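Side-chain contacts in small ribosomal subunit biogenesis GTPase RsgA (Thermotoga maritima, PDB 1U0L), which probably assists late maturation of the 30S ribosomal subunit as a circularly permuted GTPase that hydrolyses GTP slowly: residues E243-F248 against C261-E266; C269-A274 against G278-S283; I103-L108 against Y285-K290. All coordinates share one frame; numbering follows the deposited sequence.

The zinc ion joins two of these contacts: interaction 1 supplies Cys-261 and His-263, and interaction 2 supplies Cys-269. Their centres lie about 12 Å apart. Interaction 3 is about 12 Å from interaction 1 and 14 Å from interaction 2, centre to centre, and shares helix 282-296 with interaction 2. That helix also reaches the zinc loop: Tyr-285 OH is 2.5 Å from His-263 O and Tyr-288 OH is 2.7 Å from Asn-262 O, both probable hydrogen bonds. Along the chain, interactions 1 and 2 follow in series inside the loop closed by interaction 3. None of the three supplies a residue to the GDP pocket, whose residues all fall within 123-195 of the sequence.

Interaction 1: residues E243-F248 against C261-E266; sequences ELKHYF and CNHVDE. With ZN (zinc ion), chain D.
Lys-245 reaches across to Cys-261, Asn-262 and His-263 in a largely buried contact, polar at the lysine tip and apolar along its chain, that joins the short helix 241-244 and the turn after it to the zinc-binding loop. The ammonium does the gripping. Its NZ donates to Asn-262 OD1 at 2.6 Å, approaching from above the carbonyl plane of the amide (41° out of it), and adds a weak bond to Cys-261 O at 3.3 Å. A salt bridge to Asp-260 OD1 gives the same nitrogen a charged partner. A bend about the CG-CD bond (chi3 71°) turns CE and NZ to these oxygens after the first part of the chain has passed the imidazole. Here CB lies in the ring plane at the edge of His-263, 3.7 Å from CD2, while CD comes obliquely to within 3.6 Å of NE2; the two side chains cross at about a right angle. The opposite flank of the imidazole faces metal, with His-263 ND1 at 2.4 Å from the zinc. Cys-261 SG binds the ion at 2.3 Å and also accepts a bond from His-263 N, tying the two ligands together through the backbone. Glu-266 braces the loop: OE2 receives Asn-262 N from well above the carboxylate plane, and OE1 receives Val-264 N nearly along its C-O bond. With Cys-256 and Cys-269 filling the other two positions, this is a zinc site of three cysteines and one histidine, of the zinc-finger type, in which an amide-to-sulfur bond accompanies the metal bonds.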
loop_
_atom_site.group_PDB
_atom_site.type_symbol
_atom_site.label_atom_id
_atom_site.label_comp_id
_atom_site.label_asym_id
_atom_site.label_seq_id
_atom_site.Cartn_x
_atom_site.Cartn_y
_atom_site.Cartn_z
ATOM N N GLU A 243 -2.265 -18.834 7.791
ATOM C CA GLU A 243 -2.376 -17.413 8.109
ATOM C C GLU A 243 -3.129 -16.617 7.033
ATOM O O GLU A 243 -3.911 -15.707 7.335
ATOM C CB GLU A 243 -0.969 -16.841 8.302
ATOM C CG GLU A 243 -0.894 -15.331 8.396
ATOM C CD GLU A 243 0.531 -14.850 8.609
ATOM O OE1 GLU A 243 0.759 -13.621 8.552
ATOM O OE2 GLU A 243 1.416 -15.705 8.839
ATOM N N LEU A 244 -2.880 -16.976 5.778
ATOM C CA LEU A 244 -3.493 -16.336 4.623
ATOM C C LEU A 244 -4.989 -16.010 4.772
ATOM O O LEU A 244 -5.421 -14.911 4.424
ATOM C CB LEU A 244 -3.303 -17.237 3.407
ATOM C CG LEU A 244 -2.840 -16.680 2.061
ATOM C CD1 LEU A 244 -3.227 -17.686 0.988
ATOM C CD2 LEU A 244 -3.472 -15.334 1.771
ATOM N N LYS A 245 -5.775 -16.959 5.277
ATOM C CA LYS A 245 -7.224 -16.780 5.426
ATOM C C LYS A 245 -7.643 -15.484 6.130
ATOM O O LYS A 245 -8.751 -14.989 5.922
ATOM C CB LYS A 245 -7.831 -17.979 6.167
ATOM C CG LYS A 245 -7.599 -17.942 7.664
ATOM C CD LYS A 245 -8.099 -19.181 8.366
ATOM C CE LYS A 245 -7.230 -20.371 8.050
ATOM N NZ LYS A 245 -7.314 -21.382 9.137
ATOM N N HIS A 246 -6.761 -14.941 6.961
ATOM C CA HIS A 246 -7.052 -13.708 7.684
ATOM C C HIS A 246 -6.844 -12.482 6.807
ATOM O O HIS A 246 -7.044 -11.355 7.246
ATOM C CB HIS A 246 -6.143 -13.565 8.906
ATOM C CG HIS A 246 -6.237 -14.701 9.871
ATOM N ND1 HIS A 246 -7.431 -15.120 10.412
ATOM C CD2 HIS A 246 -5.284 -15.515 10.383
ATOM C CE1 HIS A 246 -7.211 -16.148 11.212
ATOM N NE2 HIS A 246 -5.916 -16.407 11.212
ATOM N N TYR A 247 -6.439 -12.693 5.566
ATOM C CA TYR A 247 -6.184 -11.576 4.685
ATOM C C TYR A 247 -7.199 -11.468 3.553
ATOM O O TYR A 247 -6.936 -10.888 2.493
ATOM C CB TYR A 247 -4.755 -11.697 4.187
ATOM C CG TYR A 247 -3.767 -11.654 5.338
ATOM C CD1 TYR A 247 -2.593 -12.405 5.308
ATOM C CD2 TYR A 247 -3.988 -10.825 6.444
ATOM C CE1 TYR A 247 -1.658 -12.331 6.346
ATOM C CE2 TYR A 247 -3.057 -10.740 7.481
ATOM C CZ TYR A 247 -1.898 -11.493 7.418
ATOM O OH TYR A 247 -0.944 -11.370 8.394
ATOM N N PHE A 248 -8.373 -12.033 3.812
ATOM C CA PHE A 248 -9.504 -12.005 2.898
ATOM C C PHE A 248 -10.704 -11.589 3.750
ATOM O O PHE A 248 -11.438 -12.453 4.232
ATOM C CB PHE A 248 -9.766 -13.392 2.315
ATOM C CG PHE A 248 -8.946 -13.717 1.098
ATOM C CD1 PHE A 248 -7.618 -14.100 1.216
ATOM C CD2 PHE A 248 -9.515 -13.627 -0.175
ATOM C CE1 PHE A 248 -6.857 -14.390 0.092
ATOM C CE2 PHE A 248 -8.773 -13.910 -1.310
ATOM C CZ PHE A 248 -7.431 -14.294 -1.179
ATOM N N CYS A 261 -10.416 -23.547 10.476
ATOM C CA CYS A 261 -10.574 -24.313 9.260
ATOM C C CYS A 261 -9.961 -23.458 8.159
ATOM O O CYS A 261 -10.312 -22.288 8.029
ATOM C CB CYS A 261 -12.059 -24.511 8.998
ATOM S SG CYS A 261 -12.464 -25.075 7.363
ATOM N N ASN A 262 -9.050 -24.029 7.376
ATOM C CA ASN A 262 -8.400 -23.296 6.302
ATOM C C ASN A 262 -9.284 -23.080 5.078
ATOM O O ASN A 262 -8.858 -22.478 4.088
ATOM C CB ASN A 262 -7.104 -24.001 5.907
ATOM C CG ASN A 262 -6.066 -23.975 7.025
ATOM O OD1 ASN A 262 -5.823 -22.930 7.643
ATOM N ND2 ASN A 262 -5.443 -25.123 7.286
ATOM N N HIS A 263 -10.515 -23.575 5.146
ATOM C CA HIS A 263 -11.486 -23.406 4.070
ATOM C C HIS A 263 -11.180 -24.129 2.752
ATOM O O HIS A 263 -11.821 -23.855 1.738
ATOM C CB HIS A 263 -11.677 -21.915 3.790
ATOM C CG HIS A 263 -11.684 -21.068 5.024
ATOM N ND1 HIS A 263 -12.708 -21.103 5.943
ATOM C CD2 HIS A 263 -10.771 -20.193 5.508
ATOM C CE1 HIS A 263 -12.427 -20.284 6.941
ATOM N NE2 HIS A 263 -11.257 -19.719 6.702
ATOM N N VAL A 264 -10.212 -25.042 2.749
ATOM C CA VAL A 264 -9.892 -25.766 1.519
ATOM C C VAL A 264 -10.631 -27.104 1.471
ATOM O O VAL A 264 -11.727 -27.184 0.929
ATOM C CB VAL A 264 -8.376 -26.047 1.385
ATOM C CG1 VAL A 264 -8.096 -26.784 0.068
ATOM C CG2 VAL A 264 -7.597 -24.748 1.449
ATOM N N ASP A 265 -10.030 -28.140 2.053
ATOM C CA ASP A 265 -10.616 -29.475 2.073
ATOM C C ASP A 265 -11.625 -29.707 3.185
ATOM O O ASP A 265 -12.610 -30.424 2.993
ATOM C CB ASP A 265 -9.530 -30.548 2.188
ATOM C CG ASP A 265 -8.873 -30.862 0.853
ATOM O OD1 ASP A 265 -9.579 -30.832 -0.179
ATOM O OD2 ASP A 265 -7.659 -31.155 0.843
ATOM N N GLU A 266 -11.376 -29.106 4.347
ATOM C CA GLU A 266 -12.250 -29.267 5.516
ATOM C C GLU A 266 -13.740 -29.543 5.234
ATOM O O GLU A 266 -14.425 -28.808 4.524
ATOM C CB GLU A 266 -12.110 -28.075 6.462
ATOM C CG GLU A 266 -10.742 -27.956 7.159
ATOM C CD GLU A 266 -9.703 -27.186 6.346
ATOM O OE1 GLU A 266 -10.052 -26.647 5.274
ATOM O OE2 GLU A 266 -8.532 -27.110 6.788
HETATM ZN ZN ZN D . -13.608 -23.220 6.582
#

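Interaction 2: residues C269-A274 against G278-S283; sequences CGVKEA and GEIAES. With ZN (zinc ion), chain D.
Ile-280 meets Ala-274 and Val-271 across the turn between helix 270-277 and helix 282-296. The bond from CA to CB is directed at the first helix; from CB, CG1 leaves opposite the carbonyl carbon (chi1 -68°) and comes to 3.6 Å from Ala-274 CB. The chain then runs on extended and delivers CD1 to 3.5 Å from that same methyl. CD1 also touches Val-271, lying 3.8 Å from its CG1, with the valine and isoleucine side chains crossing at about a right angle. Beside this apolar seam the helix end closes on one carbonyl: Ala-274 O takes Gly-278 N at 2.8 Å with an almost straight N-H (177°), and Glu-279 N at 3.1 Å, more bent (141°). The second is the six-to-one bond found in Schellman endings, and Gly-278 has the positive phi that goes with it. At the other end of the helix Cys-269 is the N-cap. Its SG accepts Lys-272 N at 3.0 Å and binds the zinc ion at 2.4 Å, so one sulfur both caps the helix and ligates the metal. Lys-254, from a preceding loop, packs on Val-271, Ala-274 and Ile-280; Tyr-285 of helix 282-296 flanks Val-271 and Lys-272, and Ala-281 and Ser-283 rest on Ile-142 of helix 130-143.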
loop_
_atom_site.group_PDB
_atom_site.type_symbol
_atom_site.label_atom_id
_atom_site.label_comp_id
_atom_site.label_asym_id
_atom_site.label_seq_id
_atom_site.Cartn_x
_atom_site.Cartn_y
_atom_site.Cartn_z
ATOM N N CYS A 269 -17.501 -26.054 5.862
ATOM C CA CYS A 269 -16.914 -24.732 5.883
ATOM C C CYS A 269 -17.907 -23.625 5.583
ATOM O O CYS A 269 -18.511 -23.612 4.517
ATOM C CB CYS A 269 -15.785 -24.684 4.863
ATOM S SG CYS A 269 -15.060 -23.074 4.702
ATOM N N GLY A 270 -18.067 -22.692 6.516
ATOM C CA GLY A 270 -18.988 -21.597 6.280
ATOM C C GLY A 270 -18.548 -20.782 5.078
ATOM O O GLY A 270 -19.369 -20.199 4.349
ATOM N N VAL A 271 -17.237 -20.736 4.877
ATOM C CA VAL A 271 -16.684 -20.013 3.757
ATOM C C VAL A 271 -17.037 -20.779 2.488
ATOM O O VAL A 271 -17.620 -20.204 1.565
ATOM C CB VAL A 271 -15.159 -19.877 3.871
ATOM C CG1 VAL A 271 -14.605 -19.375 2.554
ATOM C CG2 VAL A 271 -14.808 -18.900 4.982
ATOM N N LYS A 272 -16.704 -22.069 2.431
ATOM C CA LYS A 272 -17.053 -22.850 1.251
ATOM C C LYS A 272 -18.557 -22.804 1.010
ATOM O O LYS A 272 -19.000 -22.751 -0.131
ATOM C CB LYS A 272 -16.573 -24.295 1.382
ATOM C CG LYS A 272 -15.102 -24.432 1.045
ATOM C CD LYS A 272 -14.798 -25.719 0.298
ATOM C CE LYS A 272 -14.597 -26.863 1.258
ATOM N NZ LYS A 272 -14.364 -28.130 0.525
ATOM N N GLU A 273 -19.342 -22.800 2.083
ATOM C CA GLU A 273 -20.792 -22.733 1.958
ATOM C C GLU A 273 -21.178 -21.418 1.288
ATOM O O GLU A 273 -21.947 -21.406 0.325
ATOM C CB GLU A 273 -21.459 -22.819 3.333
ATOM C CG GLU A 273 -22.965 -22.605 3.297
ATOM C CD GLU A 273 -23.596 -22.589 4.678
ATOM O OE1 GLU A 273 -23.511 -23.616 5.382
ATOM O OE2 GLU A 273 -24.177 -21.551 5.065
ATOM N N ALA A 274 -20.626 -20.321 1.801
ATOM C CA ALA A 274 -20.882 -18.975 1.292
ATOM C C ALA A 274 -20.614 -18.828 -0.207
ATOM O O ALA A 274 -21.324 -18.101 -0.910
ATOM C CB ALA A 274 -20.033 -17.967 2.067
ATOM N N GLY A 278 -23.058 -17.378 -3.045
ATOM C CA GLY A 278 -22.774 -16.229 -3.873
ATOM C C GLY A 278 -22.503 -15.053 -2.962
ATOM O O GLY A 278 -22.414 -13.914 -3.421
ATOM N N GLU A 279 -22.389 -15.338 -1.663
ATOM C CA GLU A 279 -22.098 -14.324 -0.646
ATOM C C GLU A 279 -20.616 -13.974 -0.735
ATOM O O GLU A 279 -20.177 -12.928 -0.257
ATOM C CB GLU A 279 -22.396 -14.868 0.754
ATOM C CG GLU A 279 -23.865 -14.951 1.116
ATOM C CD GLU A 279 -24.119 -15.910 2.268
ATOM O OE1 GLU A 279 -23.338 -15.899 3.246
ATOM O OE2 GLU A 279 -25.105 -16.674 2.195
ATOM N N ILE A 280 -19.856 -14.886 -1.333
ATOM C CA ILE A 280 -18.424 -14.725 -1.536
ATOM C C ILE A 280 -18.140 -14.929 -3.024
ATOM O O ILE A 280 -18.490 -15.969 -3.588
ATOM C CB ILE A 280 -17.623 -15.778 -0.741
ATOM C CG1 ILE A 280 -17.757 -15.527 0.761
ATOM C CG2 ILE A 280 -16.157 -15.737 -1.154
ATOM C CD1 ILE A 280 -16.910 -16.462 1.625
ATOM N N ALA A 281 -17.513 -13.949 -3.666
ATOM C CA ALA A 281 -17.202 -14.083 -5.090
ATOM C C ALA A 281 -16.334 -15.321 -5.330
ATOM O O ALA A 281 -15.397 -15.583 -4.583
ATOM C CB ALA A 281 -16.484 -12.832 -5.600
ATOM N N GLU A 282 -16.648 -16.083 -6.368
ATOM C CA GLU A 282 -15.872 -17.280 -6.673
ATOM C C GLU A 282 -14.390 -16.951 -6.856
ATOM O O GLU A 282 -13.520 -17.657 -6.334
ATOM C CB GLU A 282 -16.410 -17.955 -7.937
ATOM C CG GLU A 282 -17.892 -18.298 -7.857
ATOM C CD GLU A 282 -18.396 -19.033 -9.083
ATOM O OE1 GLU A 282 -19.620 -19.280 -9.164
ATOM O OE2 GLU A 282 -17.568 -19.366 -9.961
ATOM N N SER A 283 -14.111 -15.870 -7.586
ATOM C CA SER A 283 -12.741 -15.444 -7.846
ATOM C C SER A 283 -11.972 -15.329 -6.553
ATOM O O SER A 283 -10.830 -15.778 -6.459
ATOM C CB SER A 283 -12.728 -14.096 -8.562
ATOM O OG SER A 283 -13.512 -13.150 -7.868
HETATM ZN ZN ZN D . -13.608 -23.220 6.582
#

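Interaction 3: residues I103-L108 against Y285-K290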
loop_
_atom_site.group_PDB
_atom_site.type_symbol
_atom_site.label_atom_id
_atom_site.label_comp_id
_atom_site.label_asym_id
_atom_site.label_seq_id
_atom_site.Cartn_x
_atom_site.Cartn_y
_atom_site.Cartn_z
ATOM N N ILE A 103 -3.892 -11.157 -9.331
ATOM C CA ILE A 103 -2.882 -10.164 -8.985
ATOM C C ILE A 103 -3.490 -9.181 -8.001
ATOM O O ILE A 103 -2.863 -8.831 -7.006
ATOM C CB ILE A 103 -2.369 -9.396 -10.237
ATOM C CG1 ILE A 103 -1.122 -10.092 -10.784
ATOM C CG2 ILE A 103 -2.057 -7.936 -9.889
ATOM C CD1 ILE A 103 -1.367 -11.510 -11.197
ATOM N N ILE A 104 -4.720 -8.753 -8.276
ATOM C CA ILE A 104 -5.416 -7.820 -7.394
ATOM C C ILE A 104 -5.533 -8.343 -5.957
ATOM O O ILE A 104 -5.309 -7.598 -4.998
ATOM C CB ILE A 104 -6.845 -7.519 -7.881
ATOM C CG1 ILE A 104 -6.823 -6.794 -9.217
ATOM C CG2 ILE A 104 -7.553 -6.649 -6.874
ATOM C CD1 ILE A 104 -8.198 -6.429 -9.715
ATOM N N ASP A 105 -5.890 -9.615 -5.805
ATOM C CA ASP A 105 -6.045 -10.184 -4.473
ATOM C C ASP A 105 -4.716 -10.400 -3.764
ATOM O O ASP A 105 -4.649 -10.380 -2.530
ATOM C CB ASP A 105 -6.845 -11.494 -4.537
ATOM C CG ASP A 105 -8.274 -11.266 -4.982
ATOM O OD1 ASP A 105 -8.783 -10.129 -4.778
ATOM O OD2 ASP A 105 -8.890 -12.214 -5.524
ATOM N N LYS A 106 -3.654 -10.598 -4.537
ATOM C CA LYS A 106 -2.344 -10.787 -3.933
ATOM C C LYS A 106 -1.919 -9.434 -3.367
ATOM O O LYS A 106 -1.319 -9.348 -2.288
ATOM C CB LYS A 106 -1.350 -11.288 -4.967
ATOM C CG LYS A 106 0.061 -11.321 -4.467
ATOM C CD LYS A 106 0.898 -12.309 -5.216
ATOM C CE LYS A 106 0.431 -13.723 -4.924
ATOM N NZ LYS A 106 1.344 -14.723 -5.567
ATOM N N PHE A 107 -2.262 -8.375 -4.093
ATOM C CA PHE A 107 -1.948 -7.023 -3.653
ATOM C C PHE A 107 -2.710 -6.711 -2.373
ATOM O O PHE A 107 -2.125 -6.211 -1.401
ATOM C CB PHE A 107 -2.306 -6.012 -4.738
ATOM C CG PHE A 107 -1.165 -5.681 -5.632
ATOM C CD1 PHE A 107 -1.336 -5.627 -7.010
ATOM C CD2 PHE A 107 0.095 -5.423 -5.099
ATOM C CE1 PHE A 107 -0.260 -5.321 -7.852
ATOM C CE2 PHE A 107 1.180 -5.116 -5.928
ATOM C CZ PHE A 107 1.002 -5.065 -7.313
ATOM N N LEU A 108 -4.012 -7.010 -2.377
ATOM C CA LEU A 108 -4.848 -6.775 -1.207
ATOM C C LEU A 108 -4.336 -7.601 -0.028
ATOM O O LEU A 108 -4.246 -7.096 1.086
ATOM C CB LEU A 108 -6.306 -7.126 -1.515
ATOM C CG LEU A 108 -6.988 -6.206 -2.531
ATOM C CD1 LEU A 108 -8.336 -6.777 -2.927
ATOM C CD2 LEU A 108 -7.144 -4.811 -1.945
ATOM N N TYR A 285 -12.502 -16.803 -3.530
ATOM C CA TYR A 285 -12.203 -18.128 -3.014
ATOM C C TYR A 285 -11.084 -18.801 -3.824
ATOM O O TYR A 285 -10.090 -19.295 -3.275
ATOM C CB TYR A 285 -13.449 -19.017 -3.056
ATOM C CG TYR A 285 -13.170 -20.361 -2.445
ATOM C CD1 TYR A 285 -12.999 -20.488 -1.074
ATOM C CD2 TYR A 285 -12.942 -21.477 -3.242
ATOM C CE1 TYR A 285 -12.597 -21.684 -0.508
ATOM C CE2 TYR A 285 -12.538 -22.685 -2.683
ATOM C CZ TYR A 285 -12.362 -22.776 -1.313
ATOM O OH TYR A 285 -11.903 -23.944 -0.741
ATOM N N GLU A 286 -11.282 -18.805 -5.139
ATOM C CA GLU A 286 -10.375 -19.404 -6.104
ATOM C C GLU A 286 -8.935 -18.961 -5.918
ATOM O O GLU A 286 -8.037 -19.794 -5.756
ATOM C CB GLU A 286 -10.855 -19.050 -7.511
ATOM C CG GLU A 286 -10.099 -19.708 -8.635
ATOM C CD GLU A 286 -10.691 -19.361 -9.983
ATOM O OE1 GLU A 286 -10.681 -18.167 -10.351
ATOM O OE2 GLU A 286 -11.175 -20.282 -10.672
ATOM N N ASN A 287 -8.721 -17.649 -5.934
ATOM C CA ASN A 287 -7.385 -17.098 -5.783
ATOM C C ASN A 287 -6.802 -17.403 -4.403
ATOM O O ASN A 287 -5.590 -17.679 -4.281
ATOM C CB ASN A 287 -7.415 -15.593 -6.050
ATOM C CG ASN A 287 -7.790 -15.270 -7.482
ATOM O OD1 ASN A 287 -7.229 -15.840 -8.414
ATOM N ND2 ASN A 287 -8.737 -14.350 -7.668
ATOM N N TYR A 288 -7.656 -17.363 -3.371
ATOM C CA TYR A 288 -7.211 -17.660 -2.015
ATOM C C TYR A 288 -6.683 -19.102 -1.944
ATOM O O TYR A 288 -5.619 -19.355 -1.375
ATOM C CB TYR A 288 -8.347 -17.489 -1.006
ATOM C CG TYR A 288 -8.052 -18.219 0.287
ATOM C CD1 TYR A 288 -6.946 -17.871 1.073
ATOM C CD2 TYR A 288 -8.802 -19.336 0.661
ATOM C CE1 TYR A 288 -6.591 -18.624 2.182
ATOM C CE2 TYR A 288 -8.457 -20.097 1.768
ATOM C CZ TYR A 288 -7.351 -19.741 2.522
ATOM O OH TYR A 288 -6.994 -20.526 3.597
ATOM N N VAL A 289 -7.425 -20.048 -2.513
ATOM C CA VAL A 289 -6.987 -21.442 -2.508
ATOM C C VAL A 289 -5.683 -21.612 -3.292
ATOM O O VAL A 289 -4.779 -22.318 -2.845
ATOM C CB VAL A 289 -8.062 -22.368 -3.108
ATOM C CG1 VAL A 289 -7.520 -23.779 -3.237
ATOM C CG2 VAL A 289 -9.297 -22.352 -2.227
ATOM N N LYS A 290 -5.596 -20.964 -4.458
ATOM C CA LYS A 290 -4.395 -21.007 -5.291
ATOM C C LYS A 290 -3.223 -20.524 -4.448
ATOM O O LYS A 290 -2.184 -21.183 -4.357
ATOM C CB LYS A 290 -4.558 -20.087 -6.500
ATOM C CG LYS A 290 -3.303 -19.934 -7.357
ATOM C CD LYS A 290 -3.006 -21.170 -8.200
ATOM C CE LYS A 290 -1.748 -20.975 -9.040
ATOM N NZ LYS A 290 -1.803 -19.716 -9.838
#
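Asp-105 and Asn-287 make the contact between helix 101-113 and helix 282-296, and within these segments the close approach is confined to this buried pair. Their CA atoms are 7.2 Å apart, and both side chains point toward the opposite helix. Asn-287 ND2 donates to Asp-105 OD2 at 3.0 Å. The bond is bent, with an N-H...O angle of 141°, and reaches the oxygen on its anti side, somewhat out of the carboxylate plane. The amide is also turned well away from that plane, the two groups standing 62° apart, so they meet neither flat nor stacked. Asp-105 OD2 also lies 3.7 Å from Asn-287 CB. The other carboxylate oxygen, OD1, is taken by Arg-284 NH1 in a salt bridge and by Tyr-143 OH, a setting that would probably favour the anionic form, while Asn-287 ND2 is likewise shared, with Thr-101 OG1. Helix 101-113 belongs to the circularly permuted G domain, where it forms the beta-alpha-beta crossover between the parallel neighbouring strands 87-92 and 117-122; helix 282-296 lies beyond the zinc-binding loop, so the bond joins residues 182 positions apart in the chain. Away from this point the interface thins. Its total buried surface is 78 Å², almost all from Asp-105 and Asn-287. Met-291 packs against Asp-105 and Lys-106 one turn further along. Toward solvent, Glu-286 is exposed and poorly ordered, while the exposed Lys-290 makes a cation-pi contact with Tyr-102.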